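Local coordinates for protein glutamyl-tRNA synthetase, cytoplasmic (Saccharomyces cerevisiae, PDB 2HRA) that attaches glutamate to tRNA(Glu) using ATP, and whose N-terminal GST-like domain, the piece described here, joins it to the cofactor Arc1, at residues M19-G27 with A47-L55; W96-K107 with A141-M151. All blocks are in the same frame, centred on the assembly; numbering follows the deposited sequence.

Contact 1 of 2, residues M19-G27 with A47-L55; sequences MPSTLTING and APNSIAIKL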
# COMPACT_ATOMS: atom_id res chain seq x y z
N MET A 19 -10.53 20.60 9.27
CA MET A 19 -9.21 20.13 9.82
C MET A 19 -8.95 18.69 9.37
O MET A 19 -9.82 17.83 9.51
CB MET A 19 -9.19 20.21 11.35
CG MET A 19 -7.82 20.53 11.96
SD MET A 19 -7.10 22.14 11.50
CE MET A 19 -5.33 21.75 11.54
N PRO A 20 -7.77 18.42 8.82
CA PRO A 20 -7.53 17.12 8.20
C PRO A 20 -7.55 15.96 9.20
O PRO A 20 -7.43 16.18 10.40
CB PRO A 20 -6.15 17.27 7.57
CG PRO A 20 -5.51 18.39 8.29
CD PRO A 20 -6.59 19.31 8.72
N SER A 21 -7.77 14.75 8.72
CA SER A 21 -7.45 13.55 9.50
C SER A 21 -5.96 13.47 9.55
O SER A 21 -5.27 14.04 8.70
CB SER A 21 -7.97 12.29 8.82
OG SER A 21 -9.37 12.22 8.87
N THR A 22 -5.45 12.72 10.53
CA THR A 22 -4.01 12.50 10.62
C THR A 22 -3.72 11.03 10.39
O THR A 22 -4.41 10.17 10.95
CB THR A 22 -3.47 12.93 11.99
OG1 THR A 22 -3.86 14.28 12.22
CG2 THR A 22 -1.94 12.81 12.02
N LEU A 23 -2.75 10.76 9.51
CA LEU A 23 -2.22 9.41 9.31
C LEU A 23 -0.77 9.35 9.75
O LEU A 23 0.11 9.94 9.13
CB LEU A 23 -2.31 8.98 7.84
CG LEU A 23 -1.76 7.58 7.46
CD1 LEU A 23 -2.50 6.50 8.22
CD2 LEU A 23 -1.80 7.34 5.94
N THR A 24 -0.52 8.59 10.81
CA THR A 24 0.85 8.37 11.24
C THR A 24 1.44 7.15 10.53
O THR A 24 0.80 6.10 10.44
CB THR A 24 0.90 8.21 12.77
OG1 THR A 24 0.13 9.27 13.39
CG2 THR A 24 2.34 8.27 13.26
N ILE A 25 2.65 7.29 10.00
CA ILE A 25 3.37 6.21 9.33
C ILE A 25 4.69 6.00 10.04
O ILE A 25 5.40 6.95 10.26
CB ILE A 25 3.63 6.51 7.83
CG1 ILE A 25 2.30 6.71 7.10
CG2 ILE A 25 4.34 5.35 7.15
CD1 ILE A 25 1.55 5.39 6.82
N ASN A 26 5.01 4.75 10.38
CA ASN A 26 6.18 4.39 11.19
C ASN A 26 7.28 3.84 10.29
O ASN A 26 7.09 2.80 9.68
CB ASN A 26 5.76 3.33 12.21
CG ASN A 26 6.89 2.90 13.15
OD1 ASN A 26 8.05 3.30 13.00
ND2 ASN A 26 6.54 2.07 14.14
N GLY A 27 8.43 4.51 10.22
CA GLY A 27 9.54 4.07 9.37
C GLY A 27 10.39 2.91 9.90
O GLY A 27 11.26 2.39 9.18
N ALA A 47 -8.19 15.44 -3.38
CA ALA A 47 -8.90 16.26 -2.42
C ALA A 47 -7.86 16.79 -1.45
O ALA A 47 -7.69 16.24 -0.36
CB ALA A 47 -9.95 15.44 -1.71
N PRO A 48 -7.08 17.80 -1.90
CA PRO A 48 -5.93 18.25 -1.13
C PRO A 48 -6.25 18.64 0.30
O PRO A 48 -7.33 19.12 0.58
CB PRO A 48 -5.34 19.41 -1.98
CG PRO A 48 -6.36 19.71 -3.05
CD PRO A 48 -7.16 18.46 -3.22
N ASN A 49 -5.31 18.35 1.20
CA ASN A 49 -5.43 18.68 2.60
C ASN A 49 -6.49 17.86 3.32
O ASN A 49 -7.07 18.31 4.30
CB ASN A 49 -5.74 20.16 2.78
CG ASN A 49 -5.49 20.63 4.19
OD1 ASN A 49 -6.34 21.27 4.80
ND2 ASN A 49 -4.32 20.28 4.73
N SER A 50 -6.74 16.65 2.84
CA SER A 50 -7.73 15.77 3.48
C SER A 50 -7.11 14.99 4.65
O SER A 50 -7.78 14.73 5.67
CB SER A 50 -8.39 14.85 2.45
OG SER A 50 -9.38 15.59 1.72
N ILE A 51 -5.83 14.66 4.50
CA ILE A 51 -5.09 13.84 5.46
C ILE A 51 -3.71 14.45 5.65
O ILE A 51 -2.99 14.68 4.68
CB ILE A 51 -4.88 12.40 4.95
CG1 ILE A 51 -6.23 11.75 4.62
CG2 ILE A 51 -4.13 11.54 5.98
CD1 ILE A 51 -6.10 10.43 3.87
N ALA A 52 -3.35 14.71 6.90
CA ALA A 52 -2.04 15.21 7.26
C ALA A 52 -1.19 14.00 7.62
O ALA A 52 -1.62 13.16 8.40
CB ALA A 52 -2.15 16.16 8.45
N ILE A 53 -0.01 13.87 7.01
CA ILE A 53 0.84 12.72 7.23
C ILE A 53 1.82 13.06 8.33
O ILE A 53 2.40 14.13 8.32
CB ILE A 53 1.56 12.29 5.94
CG1 ILE A 53 0.52 11.88 4.89
CG2 ILE A 53 2.53 11.16 6.22
CD1 ILE A 53 1.09 11.60 3.51
N LYS A 54 1.96 12.18 9.30
CA LYS A 54 2.85 12.38 10.44
C LYS A 54 3.75 11.16 10.53
O LYS A 54 3.32 10.05 10.23
CB LYS A 54 2.05 12.55 11.73
CG LYS A 54 2.90 12.92 12.95
CD LYS A 54 2.45 12.21 14.21
CE LYS A 54 3.35 12.51 15.41
NZ LYS A 54 4.66 11.75 15.38
N LEU A 55 5.00 11.39 10.92
CA LEU A 55 6.00 10.33 10.99
C LEU A 55 6.40 9.98 12.40
O LEU A 55 6.55 10.84 13.27
CB LEU A 55 7.26 10.75 10.28
CG LEU A 55 7.14 11.26 8.87
CD1 LEU A 55 8.43 11.99 8.54
CD2 LEU A 55 6.85 10.11 7.90
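The pyrrolidine ring of P20 lies against the turn leading into strand 51-56: its CB sits 3.6 Å from N49 O, and P20 CG lies 4.0 Å from A52 CB. Beyond it the flat peptide groups pair in parallel register, S21 beside I51 through to I25 beside L55. One face of this pair carries T22, A52, T24 and K54, the other S21, I51, L23, I53, I25 and L55. S21 O takes the short bond from A52 N (2.7 Å), and L23 O one from K54 N. L23 N and I25 N return bonds to A52 O and K54 O. This is the opening beta-alpha-beta unit of a GST-like N-terminal domain, whose helix 34-46 crosses over the L23 and I51 face and packs on it through A40 and V43. There L23 CB meets I51 CG2 at 3.7 Å, a methyl placed opposite the backbone N by its torsion. Further along, I25 and L55 both pack on L184 of helix 180-195. On the other face K54 runs alongside T24, with K54 CD 3.8 Å from T24 OG1, and K54 CB touches T22 CG2. Bends at chi2 and chi4 (-77°) then curl the lysine back, and its NZ bonds to L55 O (3.0 Å) from above the carbonyl plane. The S21 hydroxyl is bound by K80, while backbone bonds from T22 to D67 and from T24 to K65 add antiparallel strand 64-66 along the far side of strand 21-26.

Contact 2 of 2, residues W96-K107 with A141-M151; sequences WVNLAQKELVIK and ACWGALRSNGM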
# COMPACT_ATOMS: atom_id res chain seq x y z
N TRP A 96 -9.60 -8.82 -2.10
CA TRP A 96 -8.27 -8.58 -2.58
C TRP A 96 -7.50 -7.79 -1.54
O TRP A 96 -6.32 -7.96 -1.39
CB TRP A 96 -8.29 -7.90 -3.95
CG TRP A 96 -8.75 -8.83 -4.99
CD1 TRP A 96 -9.99 -8.91 -5.54
CD2 TRP A 96 -7.97 -9.89 -5.58
NE1 TRP A 96 -10.04 -9.96 -6.44
CE2 TRP A 96 -8.81 -10.57 -6.48
CE3 TRP A 96 -6.65 -10.32 -5.44
CZ2 TRP A 96 -8.37 -11.66 -7.24
CZ3 TRP A 96 -6.22 -11.40 -6.17
CH2 TRP A 96 -7.06 -12.06 -7.07
N VAL A 97 -8.16 -6.91 -0.84
CA VAL A 97 -7.55 -6.25 0.31
C VAL A 97 -7.19 -7.25 1.39
O VAL A 97 -6.13 -7.16 1.98
CB VAL A 97 -8.47 -5.20 0.88
CG1 VAL A 97 -7.86 -4.66 2.18
CG2 VAL A 97 -8.67 -4.10 -0.17
N ASN A 98 -8.07 -8.21 1.64
CA ASN A 98 -7.76 -9.32 2.56
C ASN A 98 -6.54 -10.11 2.12
O ASN A 98 -5.66 -10.42 2.94
CB ASN A 98 -8.95 -10.26 2.69
CG ASN A 98 -10.11 -9.64 3.46
OD1 ASN A 98 -9.92 -8.71 4.26
ND2 ASN A 98 -11.31 -10.15 3.23
N LEU A 99 -6.47 -10.47 0.84
CA LEU A 99 -5.31 -11.20 0.33
C LEU A 99 -4.01 -10.43 0.56
O LEU A 99 -2.99 -11.00 0.97
CB LEU A 99 -5.45 -11.50 -1.18
CG LEU A 99 -4.28 -12.34 -1.73
CD1 LEU A 99 -4.31 -13.77 -1.19
CD2 LEU A 99 -4.24 -12.33 -3.25
N ALA A 100 -4.04 -9.13 0.29
CA ALA A 100 -2.86 -8.30 0.45
C ALA A 100 -2.44 -8.26 1.92
O ALA A 100 -1.28 -8.44 2.24
CB ALA A 100 -3.14 -6.85 -0.08
N GLN A 101 -3.39 -8.05 2.81
CA GLN A 101 -3.07 -7.77 4.21
C GLN A 101 -2.84 -9.03 4.99
O GLN A 101 -2.13 -9.01 5.96
CB GLN A 101 -4.18 -6.93 4.88
CG GLN A 101 -4.40 -5.57 4.22
CD GLN A 101 -5.19 -4.56 5.06
OE1 GLN A 101 -6.41 -4.65 5.21
NE2 GLN A 101 -4.49 -3.56 5.56
N LYS A 102 -3.46 -10.13 4.56
CA LYS A 102 -3.33 -11.41 5.26
C LYS A 102 -2.33 -12.35 4.63
O LYS A 102 -1.80 -13.21 5.31
CB LYS A 102 -4.68 -12.12 5.32
CG LYS A 102 -5.69 -11.41 6.17
CD LYS A 102 -7.08 -11.96 5.96
CE LYS A 102 -8.13 -11.11 6.69
NZ LYS A 102 -9.36 -11.91 6.95
N GLU A 103 -2.08 -12.21 3.32
CA GLU A 103 -1.24 -13.17 2.63
C GLU A 103 -0.02 -12.58 1.93
O GLU A 103 1.07 -13.10 2.11
CB GLU A 103 -2.09 -14.01 1.68
CG GLU A 103 -3.44 -14.39 2.27
CD GLU A 103 -3.85 -15.78 1.93
OE1 GLU A 103 -3.96 -16.05 0.72
OE2 GLU A 103 -4.05 -16.60 2.86
N LEU A 104 -0.17 -11.49 1.18
CA LEU A 104 0.97 -10.97 0.41
C LEU A 104 2.08 -10.32 1.24
O LEU A 104 3.22 -10.19 0.76
CB LEU A 104 0.52 -10.02 -0.71
CG LEU A 104 -0.38 -10.58 -1.82
CD1 LEU A 104 -0.82 -9.46 -2.73
CD2 LEU A 104 0.32 -11.69 -2.61
N VAL A 105 1.79 -9.94 2.49
CA VAL A 105 2.83 -9.36 3.37
C VAL A 105 3.70 -10.40 4.10
O VAL A 105 4.77 -10.07 4.65
CB VAL A 105 2.24 -8.42 4.44
CG1 VAL A 105 1.67 -7.18 3.76
CG2 VAL A 105 1.22 -9.15 5.30
N ILE A 106 3.23 -11.65 4.09
CA ILE A 106 3.83 -12.73 4.86
C ILE A 106 5.00 -13.33 4.10
O ILE A 106 4.85 -13.76 2.94
CB ILE A 106 2.79 -13.82 5.16
CG1 ILE A 106 1.66 -13.24 6.01
CG2 ILE A 106 3.41 -14.99 5.94
CD1 ILE A 106 0.71 -14.28 6.59
N LYS A 107 6.15 -13.37 4.77
CA LYS A 107 7.37 -13.89 4.19
C LYS A 107 7.47 -15.40 4.39
O LYS A 107 8.27 -15.91 5.19
CB LYS A 107 8.61 -13.14 4.73
CG LYS A 107 8.70 -11.66 4.22
CD LYS A 107 10.15 -11.16 4.40
CE LYS A 107 10.36 -9.68 4.00
NZ LYS A 107 11.81 -9.29 4.27
N ALA A 141 -3.84 -1.87 -2.06
CA ALA A 141 -3.50 -2.79 -1.00
C ALA A 141 -2.50 -3.84 -1.47
O ALA A 141 -1.54 -4.14 -0.74
CB ALA A 141 -4.77 -3.44 -0.43
N CYS A 142 -2.70 -4.40 -2.68
CA CYS A 142 -1.80 -5.44 -3.16
C CYS A 142 -0.46 -4.86 -3.55
O CYS A 142 0.58 -5.49 -3.30
CB CYS A 142 -2.42 -6.26 -4.30
SG CYS A 142 -3.85 -7.26 -3.79
N TRP A 143 -0.44 -3.66 -4.11
CA TRP A 143 0.83 -3.04 -4.48
C TRP A 143 1.66 -2.70 -3.25
O TRP A 143 2.85 -3.03 -3.19
CB TRP A 143 0.64 -1.79 -5.31
CG TRP A 143 1.91 -1.41 -6.06
CD1 TRP A 143 2.19 -1.74 -7.33
CD2 TRP A 143 3.01 -0.59 -5.59
NE1 TRP A 143 3.40 -1.20 -7.69
CE2 TRP A 143 3.93 -0.51 -6.64
CE3 TRP A 143 3.32 0.04 -4.37
CZ2 TRP A 143 5.14 0.19 -6.52
CZ3 TRP A 143 4.49 0.73 -4.26
CH2 TRP A 143 5.39 0.82 -5.34
N GLY A 144 1.03 -2.07 -2.27
CA GLY A 144 1.68 -1.76 -1.00
C GLY A 144 2.21 -2.98 -0.29
O GLY A 144 3.36 -3.00 0.15
N ALA A 145 1.40 -4.03 -0.22
CA ALA A 145 1.82 -5.29 0.39
C ALA A 145 3.10 -5.81 -0.29
O ALA A 145 4.06 -6.19 0.39
CB ALA A 145 0.69 -6.33 0.33
N LEU A 146 3.14 -5.84 -1.62
CA LEU A 146 4.33 -6.39 -2.31
C LEU A 146 5.56 -5.47 -2.19
O LEU A 146 6.71 -5.96 -2.08
CB LEU A 146 4.01 -6.72 -3.79
CG LEU A 146 2.91 -7.79 -4.02
CD1 LEU A 146 2.56 -7.86 -5.52
CD2 LEU A 146 3.33 -9.16 -3.52
N ARG A 147 5.33 -4.16 -2.16
CA ARG A 147 6.41 -3.20 -1.91
C ARG A 147 7.04 -3.49 -0.56
O ARG A 147 8.25 -3.39 -0.40
CB ARG A 147 5.91 -1.75 -1.95
CG ARG A 147 6.98 -0.66 -1.79
CD ARG A 147 8.12 -0.89 -2.78
NE ARG A 147 9.24 0.02 -2.62
CZ ARG A 147 10.28 -0.17 -1.82
NH1 ARG A 147 10.37 -1.26 -1.06
NH2 ARG A 147 11.22 0.74 -1.78
N SER A 148 6.23 -3.85 0.41
CA SER A 148 6.73 -4.08 1.78
C SER A 148 7.50 -5.41 1.87
O SER A 148 8.32 -5.60 2.76
CB SER A 148 5.57 -4.06 2.79
OG SER A 148 4.98 -5.36 2.91
N ASN A 149 7.23 -6.34 0.95
CA ASN A 149 7.72 -7.73 1.04
C ASN A 149 8.83 -8.03 0.05
O ASN A 149 8.57 -8.31 -1.12
CB ASN A 149 6.57 -8.69 0.79
CG ASN A 149 6.90 -10.12 1.12
OD1 ASN A 149 5.98 -10.89 1.39
ND2 ASN A 149 8.19 -10.48 1.13
N GLY A 150 10.06 -8.01 0.56
CA GLY A 150 11.26 -8.17 -0.25
C GLY A 150 11.41 -9.54 -0.90
O GLY A 150 12.16 -9.68 -1.86
N MET A 151 10.70 -10.55 -0.40
CA MET A 151 10.74 -11.90 -0.94
C MET A 151 10.08 -12.05 -2.32
O MET A 151 10.43 -12.95 -3.09
CB MET A 151 10.03 -12.86 0.04
CG MET A 151 10.19 -14.31 -0.32
SD MET A 151 9.86 -15.43 1.08
CE MET A 151 8.14 -15.16 1.33
O HOH W 1 6.18 -7.93 3.99
O HOH W 2 11.24 -6.59 3.11
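A100 and L104, both pressed on A145, stand at the two ends of a wide pi-type turn in which L99 O accepts from both E103 N and L104 N. Two methyls meet where A100 CB lies 3.8 Å from A141 CB, and the A100 methyl also rests close to the A141 carbonyl. With alanines at the interface the two helical segments can come close, their axes 8.3 Å apart and only 13° from parallel. L104 sends its branches two ways: CD1 touches C142 SG at 3.9 Å, while CD2 meets CD2 of L146, the two leucines passing at a slant. C142 SG, held opposite its own carbonyl carbon (chi1 -66°), also lies near W96 O. Helices 90-104 and 137-148 belong to the all-helical C-terminal part of the GST-like fold. W96 and C142 also pack on I129, and C142 on W167, residues of two regions that interact with Arc1, consistent with this core supporting that surface from within. V105 CG1 rests on A145 CB (3.7 Å), and a water links V105 O to S148 OG, which itself donates to A145 O (2.8 Å). The N149 side chain reaches across beside the L104 carbonyl and against the methylenes of K107, its CG 3.9 Å from K107 CG, the two side chains running antiparallel to each other. With an alanine here the amide is gone, which would probably leave L104 O without its polar neighbour and open a gap beside K107. The lysine NZ meets a second water (3.0 Å), which also bonds S148 O and G150 N.

Overall arrangement
From the N terminus, contact 1 comes first: strand 21-26 runs out, helix 34-46 returns, and the pairing with strand 51-56 closes this short loop in the sheet subdomain. The chain then adds strand 64-66 and helix 73-80 before contact 2 opens at 96-107. Its longer loop, holding helix 109-122 and the Arc1-interacting residues 124-133, closes at 141-151. The two loops follow in series, neither nested nor crossed, with centres 22 Å apart and nearest atoms about 10 Å apart. Helix 73-80 bridges toward the helical part, F74 touching V97 and A141, and the final helix 180-195 packs on the I25 and L55 end of contact 1.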